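PDB 7KV1: SusD family protein, which probably binds beta-glucans at the cell surface of the gut bacterium Bacteroides uniformis, as a SusD-like surface glycan-binding protein. Local coordinates for residues D56-P61 and R152-N157; Q67-N72 and G110-V115; S118-C123 and P167-N172; A148-V153 and Q230-M235. All coordinates share one frame; numbering follows the deposited sequence.

How the contacts relate
Contacts 1 and 4 are the buried pair: both use helix 138-162, share Arg152 and Val153, and consist mainly of apolar packing. They also touch each other, where Phe154 meets the end of Met232. Contact 2 is partly buried and modest, an asparagine and a leucine resting on the start of helix 110-129. Contact 3 uses a later part of that helix and lies farthest out, its centre about 21 Å from the centre of the chain; it alone has a clear hydrogen bond between its two segments. Helix 110-129 therefore carries contacts 2 and 3, the next helix carries 1 and 4, and the one clear polar link lies in the outermost contact.

Contact 1: D56-P61 and R152-N157; sequences DPLHWP and RVFYYN
Leu58 and Tyr155 mark the closest approach of the two backbones, their CA atoms 8.4 Å apart, a gap that side chains bridge. Residues 56-59 form a short 3-10 turn, whereas 152-157 is regular helix. Tyr155 does most of the reaching. With CG anti to the carbonyl carbon (chi1 -68°), its phenol runs out to the turn and is crossed at about a right angle by both Pro57 and Leu58. Its OH comes to 3.3 Å from Pro57 CD, while Pro57 CB lies 4.1 Å from Tyr155 CZ. Leu58 works through one branch: its CD2 presses to 3.3 Å from Phe154 CE2 and lies 3.9 Å from Tyr155 CE1, so one methyl sits in the corner formed by the two rings. The turn is braced from within, since Asp56 O accepts from both His59 N and His59 ND1 on the same face of its carbonyl plane, and Trp60 NE1 reaches Asp56 OD2 in the plane of its own indole. Phe154 in turn meets the rings of Trp288 and Tyr405 edge-to-face. The phenol's polar end is satisfied by Ala54 O, just before the turn. A phenylalanine in place of Tyr155 would probably keep much of the ring packing but lose the hydroxyl's contact with Pro57 and leave Ala54 O without this hydrogen-bond partner. The chemistry is thus buried apolar packing with a hydroxyl bond to Ala54 O, tying the end of helix 44-55 and the following turn to helix 138-162 in this TPR-like region.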
loop_
_atom_site.group_PDB
_atom_site.type_symbol
_atom_site.label_atom_id
_atom_site.label_comp_id
_atom_site.label_asym_id
_atom_site.label_seq_id
_atom_site.Cartn_x
_atom_site.Cartn_y
_atom_site.Cartn_z
ATOM N N ASP A 56 13.343 -6.785 7.394
ATOM C CA ASP A 56 13.366 -7.889 6.409
ATOM C C ASP A 56 11.961 -8.347 5.999
ATOM O O ASP A 56 11.725 -8.591 4.819
ATOM C CB ASP A 56 14.172 -9.073 6.942
ATOM C CG ASP A 56 14.840 -9.768 5.776
ATOM O OD1 ASP A 56 15.548 -9.054 5.033
ATOM O OD2 ASP A 56 14.556 -10.968 5.561
ATOM N N PRO A 57 10.990 -8.569 6.916
ATOM C CA PRO A 57 9.698 -9.127 6.510
ATOM C C PRO A 57 8.883 -8.240 5.562
ATOM O O PRO A 57 8.012 -8.762 4.907
ATOM C CB PRO A 57 8.978 -9.352 7.839
ATOM C CG PRO A 57 10.122 -9.525 8.804
ATOM C CD PRO A 57 11.110 -8.466 8.375
ATOM N N LEU A 58 9.228 -6.958 5.452
ATOM C CA LEU A 58 8.615 -6.018 4.480
ATOM C C LEU A 58 8.671 -6.648 3.094
ATOM O O LEU A 58 7.808 -6.293 2.272
ATOM C CB LEU A 58 9.396 -4.703 4.414
ATOM C CG LEU A 58 9.284 -3.780 5.608
ATOM C CD1 LEU A 58 10.165 -2.555 5.381
ATOM C CD2 LEU A 58 7.850 -3.380 5.851
ATOM N N HIS A 59 9.693 -7.487 2.862
ATOM C CA HIS A 59 10.048 -8.069 1.539
ATOM C C HIS A 59 9.416 -9.448 1.350
ATOM O O HIS A 59 9.461 -9.943 0.195
ATOM C CB HIS A 59 11.574 -8.166 1.370
ATOM C CG HIS A 59 12.272 -6.899 1.720
ATOM N ND1 HIS A 59 12.572 -6.560 3.025
ATOM C CD2 HIS A 59 12.676 -5.856 0.958
ATOM C CE1 HIS A 59 13.154 -5.365 3.053
ATOM N NE2 HIS A 59 13.217 -4.904 1.803
ATOM N N TRP A 60 8.887 -10.059 2.423
ATOM C CA TRP A 60 8.526 -11.500 2.422
ATOM C C TRP A 60 7.377 -11.776 1.452
ATOM O O TRP A 60 7.469 -12.754 0.721
ATOM C CB TRP A 60 8.235 -12.000 3.832
ATOM C CG TRP A 60 9.459 -12.165 4.670
ATOM C CD1 TRP A 60 10.734 -11.744 4.397
ATOM C CD2 TRP A 60 9.501 -12.770 5.967
ATOM N NE1 TRP A 60 11.567 -12.073 5.433
ATOM C CE2 TRP A 60 10.840 -12.705 6.406
ATOM C CE3 TRP A 60 8.550 -13.400 6.772
ATOM C CZ2 TRP A 60 11.236 -13.223 7.637
ATOM C CZ3 TRP A 60 8.942 -13.897 7.995
ATOM C CH2 TRP A 60 10.267 -13.800 8.422
ATOM N N PRO A 61 6.341 -10.917 1.300
ATOM C CA PRO A 61 5.268 -11.215 0.340
ATOM C C PRO A 61 5.791 -11.466 -1.085
ATOM O O PRO A 61 5.361 -12.431 -1.702
ATOM C CB PRO A 61 4.366 -9.969 0.387
ATOM C CG PRO A 61 4.641 -9.366 1.747
ATOM C CD PRO A 61 6.121 -9.626 1.972
ATOM N N ARG A 152 7.036 -1.434 13.650
ATOM C CA ARG A 152 6.014 -2.159 14.426
ATOM C C ARG A 152 4.626 -1.553 14.137
ATOM O O ARG A 152 3.689 -2.341 13.880
ATOM C CB ARG A 152 6.389 -2.182 15.904
ATOM C CG ARG A 152 5.454 -3.039 16.719
ATOM C CD ARG A 152 5.979 -3.212 18.147
ATOM N NE ARG A 152 6.061 -1.971 18.927
ATOM C CZ ARG A 152 6.528 -1.890 20.177
ATOM N NH1 ARG A 152 6.961 -2.981 20.795
ATOM N NH2 ARG A 152 6.532 -0.726 20.814
ATOM N N VAL A 153 4.494 -0.224 14.144
ATOM C CA VAL A 153 3.220 0.448 13.738
ATOM C C VAL A 153 2.850 0.034 12.307
ATOM O O VAL A 153 1.664 -0.256 12.050
ATOM C CB VAL A 153 3.293 1.978 13.851
ATOM C CG1 VAL A 153 2.082 2.631 13.154
ATOM C CG2 VAL A 153 3.349 2.386 15.306
ATOM N N PHE A 154 3.829 0.031 11.410
ATOM C CA PHE A 154 3.634 -0.330 9.992
ATOM C C PHE A 154 3.036 -1.735 9.875
ATOM O O PHE A 154 2.030 -1.929 9.165
ATOM C CB PHE A 154 4.944 -0.246 9.222
ATOM C CG PHE A 154 4.737 -0.614 7.783
ATOM C CD1 PHE A 154 4.223 0.311 6.902
ATOM C CD2 PHE A 154 4.995 -1.883 7.338
ATOM C CE1 PHE A 154 4.014 -0.026 5.577
ATOM C CE2 PHE A 154 4.785 -2.223 6.017
ATOM C CZ PHE A 154 4.278 -1.293 5.144
ATOM N N TYR A 155 3.640 -2.712 10.547
ATOM C CA TYR A 155 3.159 -4.119 10.531
ATOM C C TYR A 155 1.757 -4.188 11.138
ATOM O O TYR A 155 0.931 -4.935 10.591
ATOM C CB TYR A 155 4.150 -5.038 11.248
ATOM C CG TYR A 155 5.473 -5.221 10.542
ATOM C CD1 TYR A 155 5.531 -5.707 9.242
ATOM C CD2 TYR A 155 6.672 -4.941 11.191
ATOM C CE1 TYR A 155 6.747 -5.913 8.603
ATOM C CE2 TYR A 155 7.890 -5.113 10.556
ATOM C CZ TYR A 155 7.930 -5.625 9.270
ATOM O OH TYR A 155 9.128 -5.792 8.651
ATOM N N TYR A 156 1.489 -3.476 12.256
ATOM C CA TYR A 156 0.168 -3.540 12.907
ATOM C C TYR A 156 -0.850 -2.869 11.994
ATOM O O TYR A 156 -2.043 -3.276 11.968
ATOM C CB TYR A 156 0.180 -2.913 14.295
ATOM C CG TYR A 156 0.451 -3.908 15.386
ATOM C CD1 TYR A 156 -0.439 -4.944 15.622
ATOM C CD2 TYR A 156 1.597 -3.822 16.165
ATOM C CE1 TYR A 156 -0.205 -5.868 16.622
ATOM C CE2 TYR A 156 1.835 -4.737 17.186
ATOM C CZ TYR A 156 0.936 -5.769 17.397
ATOM O OH TYR A 156 1.180 -6.735 18.338
ATOM N N ASN A 157 -0.406 -1.827 11.288
ATOM C CA ASN A 157 -1.312 -1.048 10.411
ATOM C C ASN A 157 -1.857 -1.974 9.308
ATOM O O ASN A 157 -3.038 -1.866 8.939
ATOM C CB ASN A 157 -0.584 0.175 9.851
ATOM C CG ASN A 157 -1.452 0.953 8.898
ATOM O OD1 ASN A 157 -2.608 1.264 9.223
ATOM N ND2 ASN A 157 -0.894 1.245 7.728
#

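Contact 2: Q67-N72 and G110-V115; sequences QYNALN and GSLWTV
Asn69 and Leu71 meet Ser111 and Leu112 in a small, partly buried van der Waals contact, between the entry and first residue of helix 71-76 and the first turn of helix 110-129, in the mainly helical, TPR-related SusD-like fold. No hydrogen bond joins the two segments. Leu112 CD1 is the shared point: Leu71 CD2 approaches it obliquely to 3.9 Å, and Asn69 ND2 stands at the same distance of 3.9 Å from Leu112 CD1, with the two side chains crossing at about a right angle. The Asn69 torsion, with CG anti to the backbone N (chi1 -170°), sets the amide so that OD1 stays by the N of Ala70, the N-cap residue, from which it takes a weak bond, while ND2 faces Leu112 and Ser111. Ser111 OG flanks the amide, 4.1 Å from Asn69 ND2. The amide nitrogen merely packs against the Leu112 methyl; its hydrogen bond goes to Asp74 OD2 in the helix that follows. Asn69 is thereby tied to its own helix start. Met158 of helix 138-162 packs against both Leu71 and Leu112, with Tyr162 also on Leu112; Leu71 further touches Tyr405 of strand 403-407.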
loop_
_atom_site.group_PDB
_atom_site.type_symbol
_atom_site.label_atom_id
_atom_site.label_comp_id
_atom_site.label_asym_id
_atom_site.label_seq_id
_atom_site.Cartn_x
_atom_site.Cartn_y
_atom_site.Cartn_z
ATOM N N GLN A 67 3.946 -19.069 -0.758
ATOM C CA GLN A 67 3.485 -18.798 -2.137
ATOM C C GLN A 67 3.718 -17.316 -2.450
ATOM O O GLN A 67 3.823 -16.520 -1.505
ATOM C CB GLN A 67 2.013 -19.191 -2.272
ATOM C CG GLN A 67 1.587 -19.450 -3.710
ATOM C CD GLN A 67 0.464 -20.454 -3.807
ATOM O OE1 GLN A 67 -0.269 -20.707 -2.850
ATOM N NE2 GLN A 67 0.313 -21.026 -4.990
ATOM N N TYR A 68 3.779 -16.971 -3.737
ATOM C CA TYR A 68 4.057 -15.600 -4.238
ATOM C C TYR A 68 2.864 -14.671 -3.938
ATOM O O TYR A 68 1.699 -15.040 -4.108
ATOM C CB TYR A 68 4.477 -15.659 -5.707
ATOM C CG TYR A 68 5.871 -16.216 -5.890
ATOM C CD1 TYR A 68 6.962 -15.588 -5.306
ATOM C CD2 TYR A 68 6.102 -17.391 -6.588
ATOM C CE1 TYR A 68 8.246 -16.091 -5.433
ATOM C CE2 TYR A 68 7.383 -17.906 -6.730
ATOM C CZ TYR A 68 8.460 -17.254 -6.150
ATOM O OH TYR A 68 9.736 -17.725 -6.273
ATOM N N ASN A 69 3.180 -13.446 -3.527
ATOM C CA ASN A 69 2.176 -12.430 -3.120
ATOM C C ASN A 69 2.776 -11.033 -3.323
ATOM O O ASN A 69 3.993 -10.948 -3.582
ATOM C CB ASN A 69 1.735 -12.678 -1.681
ATOM C CG ASN A 69 0.536 -11.831 -1.312
ATOM O OD1 ASN A 69 -0.259 -11.463 -2.179
ATOM N ND2 ASN A 69 0.406 -11.507 -0.038
ATOM N N ALA A 70 1.954 -9.979 -3.239
ATOM C CA ALA A 70 2.399 -8.578 -3.386
ATOM C C ALA A 70 1.399 -7.670 -2.669
ATOM O O ALA A 70 0.188 -7.924 -2.746
ATOM C CB ALA A 70 2.532 -8.231 -4.845
ATOM N N LEU A 71 1.897 -6.642 -2.003
ATOM C CA LEU A 71 1.054 -5.726 -1.188
ATOM C C LEU A 71 0.089 -4.974 -2.116
ATOM O O LEU A 71 -1.030 -4.656 -1.651
ATOM C CB LEU A 71 1.961 -4.764 -0.414
ATOM C CG LEU A 71 2.805 -5.432 0.681
ATOM C CD1 LEU A 71 3.718 -4.430 1.358
ATOM C CD2 LEU A 71 1.909 -6.102 1.715
ATOM N N ASN A 72 0.502 -4.610 -3.339
ATOM C CA ASN A 72 -0.396 -3.840 -4.240
ATOM C C ASN A 72 -1.488 -4.784 -4.749
ATOM O O ASN A 72 -2.640 -4.312 -4.857
ATOM C CB ASN A 72 0.333 -3.061 -5.349
ATOM C CG ASN A 72 1.120 -3.926 -6.315
ATOM O OD1 ASN A 72 1.646 -4.981 -5.935
ATOM N ND2 ASN A 72 1.236 -3.476 -7.571
ATOM N N GLY A 110 -3.765 -15.329 4.876
ATOM C CA GLY A 110 -3.083 -15.859 6.077
ATOM C C GLY A 110 -1.608 -15.510 6.117
ATOM O O GLY A 110 -1.079 -15.244 7.210
ATOM N N SER A 111 -0.934 -15.509 4.964
ATOM C CA SER A 111 0.524 -15.249 4.882
ATOM C C SER A 111 0.832 -13.824 5.358
ATOM O O SER A 111 1.871 -13.621 6.014
ATOM C CB SER A 111 1.054 -15.522 3.482
ATOM O OG SER A 111 0.479 -14.602 2.597
ATOM N N LEU A 112 -0.062 -12.869 5.092
ATOM C CA LEU A 112 0.127 -11.452 5.479
ATOM C C LEU A 112 0.116 -11.360 7.004
ATOM O O LEU A 112 0.949 -10.627 7.559
ATOM C CB LEU A 112 -0.993 -10.613 4.841
ATOM C CG LEU A 112 -0.594 -9.268 4.281
ATOM C CD1 LEU A 112 0.524 -9.433 3.254
ATOM C CD2 LEU A 112 -1.802 -8.554 3.679
ATOM N N TRP A 113 -0.756 -12.122 7.658
ATOM C CA TRP A 113 -0.801 -12.251 9.135
ATOM C C TRP A 113 0.553 -12.761 9.660
ATOM O O TRP A 113 1.144 -12.112 10.524
ATOM C CB TRP A 113 -1.979 -13.143 9.524
ATOM C CG TRP A 113 -2.147 -13.447 10.989
ATOM C CD1 TRP A 113 -1.357 -14.238 11.771
ATOM C CD2 TRP A 113 -3.302 -13.129 11.790
ATOM N NE1 TRP A 113 -1.924 -14.407 13.011
ATOM C CE2 TRP A 113 -3.104 -13.711 13.053
ATOM C CE3 TRP A 113 -4.463 -12.384 11.550
ATOM C CZ2 TRP A 113 -4.019 -13.565 14.083
ATOM C CZ3 TRP A 113 -5.369 -12.237 12.575
ATOM C CH2 TRP A 113 -5.145 -12.829 13.817
ATOM N N THR A 114 1.077 -13.841 9.096
ATOM C CA THR A 114 2.384 -14.414 9.495
ATOM C C THR A 114 3.498 -13.380 9.257
ATOM O O THR A 114 4.282 -13.147 10.182
ATOM C CB THR A 114 2.650 -15.743 8.781
ATOM O OG1 THR A 114 1.499 -16.528 9.062
ATOM C CG2 THR A 114 3.912 -16.408 9.288
ATOM N N VAL A 115 3.554 -12.764 8.074
ATOM C CA VAL A 115 4.548 -11.700 7.772
ATOM C C VAL A 115 4.483 -10.617 8.851
ATOM O O VAL A 115 5.524 -10.270 9.442
ATOM C CB VAL A 115 4.281 -11.091 6.387
ATOM C CG1 VAL A 115 5.101 -9.832 6.181
ATOM C CG2 VAL A 115 4.520 -12.091 5.271
#

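Contact 3: S118-C123 and P167-N172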
loop_
_atom_site.group_PDB
_atom_site.type_symbol
_atom_site.label_atom_id
_atom_site.label_comp_id
_atom_site.label_asym_id
_atom_site.label_seq_id
_atom_site.Cartn_x
_atom_site.Cartn_y
_atom_site.Cartn_z
ATOM N N SER A 118 5.578 -11.723 12.315
ATOM C CA SER A 118 7.038 -11.947 12.249
ATOM C C SER A 118 7.773 -10.607 12.367
ATOM O O SER A 118 8.700 -10.491 13.171
ATOM C CB SER A 118 7.406 -12.670 10.990
ATOM O OG SER A 118 6.819 -13.962 10.994
ATOM N N GLY A 119 7.348 -9.603 11.608
ATOM C CA GLY A 119 7.872 -8.238 11.767
ATOM C C GLY A 119 7.735 -7.749 13.194
ATOM O O GLY A 119 8.730 -7.212 13.778
ATOM N N ILE A 120 6.549 -7.896 13.760
ATOM C CA ILE A 120 6.273 -7.391 15.135
ATOM C C ILE A 120 7.230 -8.073 16.134
ATOM O O ILE A 120 7.921 -7.353 16.872
ATOM C CB ILE A 120 4.783 -7.527 15.447
ATOM C CG1 ILE A 120 3.981 -6.513 14.636
ATOM C CG2 ILE A 120 4.531 -7.377 16.929
ATOM C CD1 ILE A 120 2.585 -6.989 14.337
ATOM N N LYS A 121 7.351 -9.398 16.080
ATOM C CA LYS A 121 8.271 -10.166 16.961
ATOM C C LYS A 121 9.708 -9.642 16.818
ATOM O O LYS A 121 10.365 -9.477 17.830
ATOM C CB LYS A 121 8.183 -11.665 16.658
ATOM C CG LYS A 121 6.869 -12.306 17.072
ATOM C CD LYS A 121 6.600 -13.647 16.386
ATOM C CE LYS A 121 5.298 -14.279 16.831
ATOM N NZ LYS A 121 5.442 -15.734 17.071
ATOM N N ARG A 122 10.174 -9.345 15.613
ATOM C CA ARG A 122 11.570 -8.872 15.425
ATOM C C ARG A 122 11.697 -7.445 15.950
ATOM O O ARG A 122 12.759 -7.127 16.547
ATOM C CB ARG A 122 12.006 -9.043 13.973
ATOM C CG ARG A 122 12.179 -10.492 13.563
ATOM C CD ARG A 122 12.159 -10.602 12.058
ATOM N NE ARG A 122 12.521 -11.942 11.650
ATOM C CZ ARG A 122 13.304 -12.249 10.631
ATOM N NH1 ARG A 122 13.846 -11.311 9.881
ATOM N NH2 ARG A 122 13.537 -13.512 10.355
ATOM N N CYS A 123 10.656 -6.614 15.803
ATOM C CA CYS A 123 10.670 -5.253 16.398
ATOM C C CYS A 123 10.755 -5.347 17.925
ATOM O O CYS A 123 11.589 -4.620 18.511
ATOM C CB CYS A 123 9.461 -4.446 15.951
ATOM S SG CYS A 123 9.581 -4.032 14.195
ATOM N N PRO A 167 -4.904 -9.934 17.711
ATOM C CA PRO A 167 -3.994 -9.958 18.858
ATOM C C PRO A 167 -3.054 -8.742 18.838
ATOM O O PRO A 167 -2.480 -8.407 17.797
ATOM C CB PRO A 167 -3.193 -11.253 18.682
ATOM C CG PRO A 167 -4.137 -12.127 17.905
ATOM C CD PRO A 167 -4.843 -11.186 16.942
ATOM N N PHE A 168 -2.967 -8.080 19.978
ATOM C CA PHE A 168 -2.182 -6.845 20.148
ATOM C C PHE A 168 -1.184 -7.030 21.291
ATOM O O PHE A 168 -1.623 -7.213 22.432
ATOM C CB PHE A 168 -3.129 -5.657 20.349
ATOM C CG PHE A 168 -2.385 -4.373 20.129
ATOM C CD1 PHE A 168 -1.686 -3.785 21.158
ATOM C CD2 PHE A 168 -2.232 -3.875 18.849
ATOM C CE1 PHE A 168 -0.947 -2.635 20.940
ATOM C CE2 PHE A 168 -1.483 -2.739 18.636
ATOM C CZ PHE A 168 -0.831 -2.139 19.680
ATOM N N TYR A 169 0.112 -7.000 20.988
ATOM C CA TYR A 169 1.184 -7.070 22.012
ATOM C C TYR A 169 2.371 -6.183 21.619
ATOM O O TYR A 169 2.787 -6.189 20.424
ATOM C CB TYR A 169 1.662 -8.505 22.237
ATOM C CG TYR A 169 2.119 -9.290 21.037
ATOM C CD1 TYR A 169 1.202 -9.875 20.188
ATOM C CD2 TYR A 169 3.463 -9.582 20.842
ATOM C CE1 TYR A 169 1.600 -10.703 19.155
ATOM C CE2 TYR A 169 3.886 -10.393 19.802
ATOM C CZ TYR A 169 2.946 -10.944 18.941
ATOM O OH TYR A 169 3.320 -11.753 17.894
ATOM N N LEU A 170 2.947 -5.497 22.610
ATOM C CA LEU A 170 4.174 -4.671 22.430
ATOM C C LEU A 170 5.380 -5.307 23.154
ATOM O O LEU A 170 6.443 -4.666 23.172
ATOM C CB LEU A 170 3.868 -3.262 22.935
ATOM C CG LEU A 170 2.735 -2.532 22.222
ATOM C CD1 LEU A 170 2.548 -1.136 22.805
ATOM C CD2 LEU A 170 2.953 -2.461 20.706
ATOM N N GLU A 171 5.232 -6.540 23.674
ATOM C CA GLU A 171 6.278 -7.379 24.342
ATOM C C GLU A 171 6.085 -8.811 23.835
ATOM O O GLU A 171 4.910 -9.271 23.810
ATOM C CB GLU A 171 6.099 -7.412 25.870
ATOM N N ASN A 172 7.145 -9.530 23.472
ATOM C CA ASN A 172 6.992 -10.950 23.042
ATOM C C ASN A 172 6.515 -11.793 24.230
ATOM O O ASN A 172 6.840 -11.446 25.368
ATOM C CB ASN A 172 8.267 -11.481 22.397
ATOM C CG ASN A 172 8.416 -10.949 20.995
ATOM O OD1 ASN A 172 7.422 -10.568 20.380
ATOM N ND2 ASN A 172 9.639 -10.913 20.499
#
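Tyr169 holds its CG between the backbone N and the carbonyl carbon (chi1 54°), which turns the ring toward helix 110-129, where Ile120 and Lys121 receive it. In this helical, TPR-like SusD fold the contact lays the loop joining helices 138-162 and 185-201 along the outer side of helix 110-129. Ile120, with CG2 anti to its own N, sets that methyl over one face of the ring, 4.2 Å from Tyr169 CE2. Lys121 comes in at the edge instead. Its CG lies near the ring plane and its CE stops 3.4 Å from Tyr169 OH, so the aliphatic part of the lysine runs obliquely past the phenol. The loop is also tied by Tyr156 OH of helix 138-162, which bonds to Tyr169 O. Asn172 makes the polar fastening. Its OD1 accepts from Asn124 ND2 of helix 110-129, and its ND2 bonds to Lys121 O and, weakly, to Asp125 OD1; together these hold the amide's rotation. Replacing Asn172 with an alanine would probably leave Lys121 O and Asn124 ND2 without these partners and this part of the loop less firmly held. The bond to the helix backbone is nearly straight: Asn172 ND2 stands 3.1 Å from Lys121 O with an angle of 167° at the hydrogen, and is tilted 17° from the carbonyl plane.

Contact 4: A148-V153 and Q230-M235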
loop_
_atom_site.group_PDB
_atom_site.type_symbol
_atom_site.label_atom_id
_atom_site.label_comp_id
_atom_site.label_asym_id
_atom_site.label_seq_id
_atom_site.Cartn_x
_atom_site.Cartn_y
_atom_site.Cartn_z
ATOM N N ALA A 148 12.470 0.863 15.009
ATOM C CA ALA A 148 11.782 -0.396 15.363
ATOM C C ALA A 148 10.312 -0.096 15.683
ATOM O O ALA A 148 9.429 -0.881 15.258
ATOM C CB ALA A 148 12.480 -1.086 16.513
ATOM N N ARG A 149 10.025 0.991 16.399
ATOM C CA ARG A 149 8.624 1.263 16.808
ATOM C C ARG A 149 7.771 1.637 15.579
ATOM O O ARG A 149 6.596 1.232 15.506
ATOM C CB ARG A 149 8.584 2.287 17.936
ATOM C CG ARG A 149 9.107 1.708 19.250
ATOM C CD ARG A 149 9.311 2.751 20.325
ATOM N NE ARG A 149 8.034 3.226 20.818
ATOM C CZ ARG A 149 7.882 4.276 21.609
ATOM N NH1 ARG A 149 8.947 4.940 22.059
ATOM N NH2 ARG A 149 6.675 4.631 22.007
ATOM N N LEU A 150 8.341 2.380 14.648
ATOM C CA LEU A 150 7.622 2.806 13.425
ATOM C C LEU A 150 7.357 1.590 12.529
ATOM O O LEU A 150 6.236 1.496 11.978
ATOM C CB LEU A 150 8.452 3.886 12.726
ATOM C CG LEU A 150 7.821 4.473 11.458
ATOM C CD1 LEU A 150 6.354 4.819 11.664
ATOM C CD2 LEU A 150 8.607 5.701 11.026
ATOM N N LEU A 151 8.312 0.672 12.402
ATOM C CA LEU A 151 8.120 -0.593 11.655
ATOM C C LEU A 151 7.003 -1.375 12.328
ATOM O O LEU A 151 6.135 -1.913 11.643
ATOM C CB LEU A 151 9.411 -1.408 11.627
ATOM C CG LEU A 151 10.426 -0.982 10.587
ATOM C CD1 LEU A 151 11.767 -1.627 10.884
ATOM C CD2 LEU A 151 9.973 -1.363 9.183
ATOM N N ARG A 152 7.036 -1.434 13.650
ATOM C CA ARG A 152 6.014 -2.159 14.426
ATOM C C ARG A 152 4.626 -1.553 14.137
ATOM O O ARG A 152 3.689 -2.341 13.880
ATOM C CB ARG A 152 6.389 -2.182 15.904
ATOM C CG ARG A 152 5.454 -3.039 16.719
ATOM C CD ARG A 152 5.979 -3.212 18.147
ATOM N NE ARG A 152 6.061 -1.971 18.927
ATOM C CZ ARG A 152 6.528 -1.890 20.177
ATOM N NH1 ARG A 152 6.961 -2.981 20.795
ATOM N NH2 ARG A 152 6.532 -0.726 20.814
ATOM N N VAL A 153 4.494 -0.224 14.144
ATOM C CA VAL A 153 3.220 0.448 13.738
ATOM C C VAL A 153 2.850 0.034 12.307
ATOM O O VAL A 153 1.664 -0.256 12.050
ATOM C CB VAL A 153 3.293 1.978 13.851
ATOM C CG1 VAL A 153 2.082 2.631 13.154
ATOM C CG2 VAL A 153 3.349 2.386 15.306
ATOM N N GLN A 230 10.766 10.337 9.469
ATOM C CA GLN A 230 9.692 11.132 10.069
ATOM C C GLN A 230 8.650 11.400 8.970
ATOM O O GLN A 230 7.458 11.426 9.286
ATOM C CB GLN A 230 10.303 12.374 10.694
ATOM C CG GLN A 230 9.304 13.184 11.479
ATOM C CD GLN A 230 9.120 12.673 12.873
ATOM O OE1 GLN A 230 9.404 11.507 13.168
ATOM N NE2 GLN A 230 8.618 13.554 13.728
ATOM N N ALA A 231 9.075 11.660 7.736
ATOM C CA ALA A 231 8.132 11.910 6.615
ATOM C C ALA A 231 7.279 10.651 6.420
ATOM O O ALA A 231 6.076 10.751 6.215
ATOM C CB ALA A 231 8.864 12.274 5.349
ATOM N N MET A 232 7.889 9.478 6.475
ATOM C CA MET A 232 7.132 8.219 6.291
ATOM C C MET A 232 6.117 8.094 7.429
ATOM O O MET A 232 4.982 7.663 7.157
ATOM C CB MET A 232 8.058 7.005 6.224
ATOM C CG MET A 232 7.314 5.698 6.115
ATOM S SD MET A 232 7.191 4.880 7.706
ATOM C CE MET A 232 6.554 3.275 7.224
ATOM N N ALA A 233 6.514 8.472 8.650
ATOM C CA ALA A 233 5.683 8.456 9.872
ATOM C C ALA A 233 4.454 9.351 9.683
ATOM O O ALA A 233 3.316 8.941 10.052
ATOM C CB ALA A 233 6.501 8.893 11.077
ATOM N N TYR A 234 4.673 10.566 9.186
ATOM C CA TYR A 234 3.576 11.514 8.855
ATOM C C TYR A 234 2.554 10.865 7.893
ATOM O O TYR A 234 1.356 11.059 8.048
ATOM C CB TYR A 234 4.143 12.802 8.241
ATOM C CG TYR A 234 4.954 13.674 9.164
ATOM C CD1 TYR A 234 4.992 13.476 10.536
ATOM C CD2 TYR A 234 5.616 14.780 8.662
ATOM C CE1 TYR A 234 5.749 14.292 11.364
ATOM C CE2 TYR A 234 6.348 15.624 9.483
ATOM C CZ TYR A 234 6.413 15.383 10.843
ATOM O OH TYR A 234 7.129 16.234 11.643
ATOM N N MET A 235 3.022 10.132 6.889
ATOM C CA MET A 235 2.157 9.503 5.860
ATOM C C MET A 235 1.381 8.345 6.498
ATOM O O MET A 235 0.207 8.175 6.196
ATOM C CB MET A 235 3.001 9.062 4.659
ATOM C CG MET A 235 3.605 10.271 3.913
ATOM S SD MET A 235 2.339 11.427 3.248
ATOM C CE MET A 235 1.612 10.476 1.917
#
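Leu150 of helix 138-162 pushes its isobutyl end into helix 230-244, where Met232 and Ala233 take it. The backbones come nearest here, Leu150 CA and Ala233 CA lying 7.0 Å apart, consistent with the small side chain of Ala233. Leu150 has its CG anti to the backbone N (chi1 -178°), which sends the branch straight out toward the partner helix. Both methyls are used. CD2 lies 3.7 Å from Met232 SD and 3.8 Å from Ala233 CB, while CD1 lies 4.0 Å from Met232 SD. Leu150 CG, the branch point, is 3.8 Å from Met232 SD. Met232 leaves its helix with CG anti to N, then bends at chi2 (-99°), so that the thioether runs past the leucine in the opposite direction instead of meeting it end-on. Three buried side chains meet with no hydrogen bond between the segments. Beyond the leucine, the methyl of Met232 goes on to touch the ring of Phe154, one turn along helix 138-162. Leu196 of helix 185-201 and the loop residues Leu205 and Val228 also pack on Leu150, while Arg149 and Arg152 turn to salt bridges with Glu195 of that helix. Cys123 of helix 110-129 touches Leu151 and Leu260 of helix 250-262 rests on Ala231, flanking an apolar packing of helix 138-162 on 230-244 that is consistent with the mainly helical, TPR-related fold.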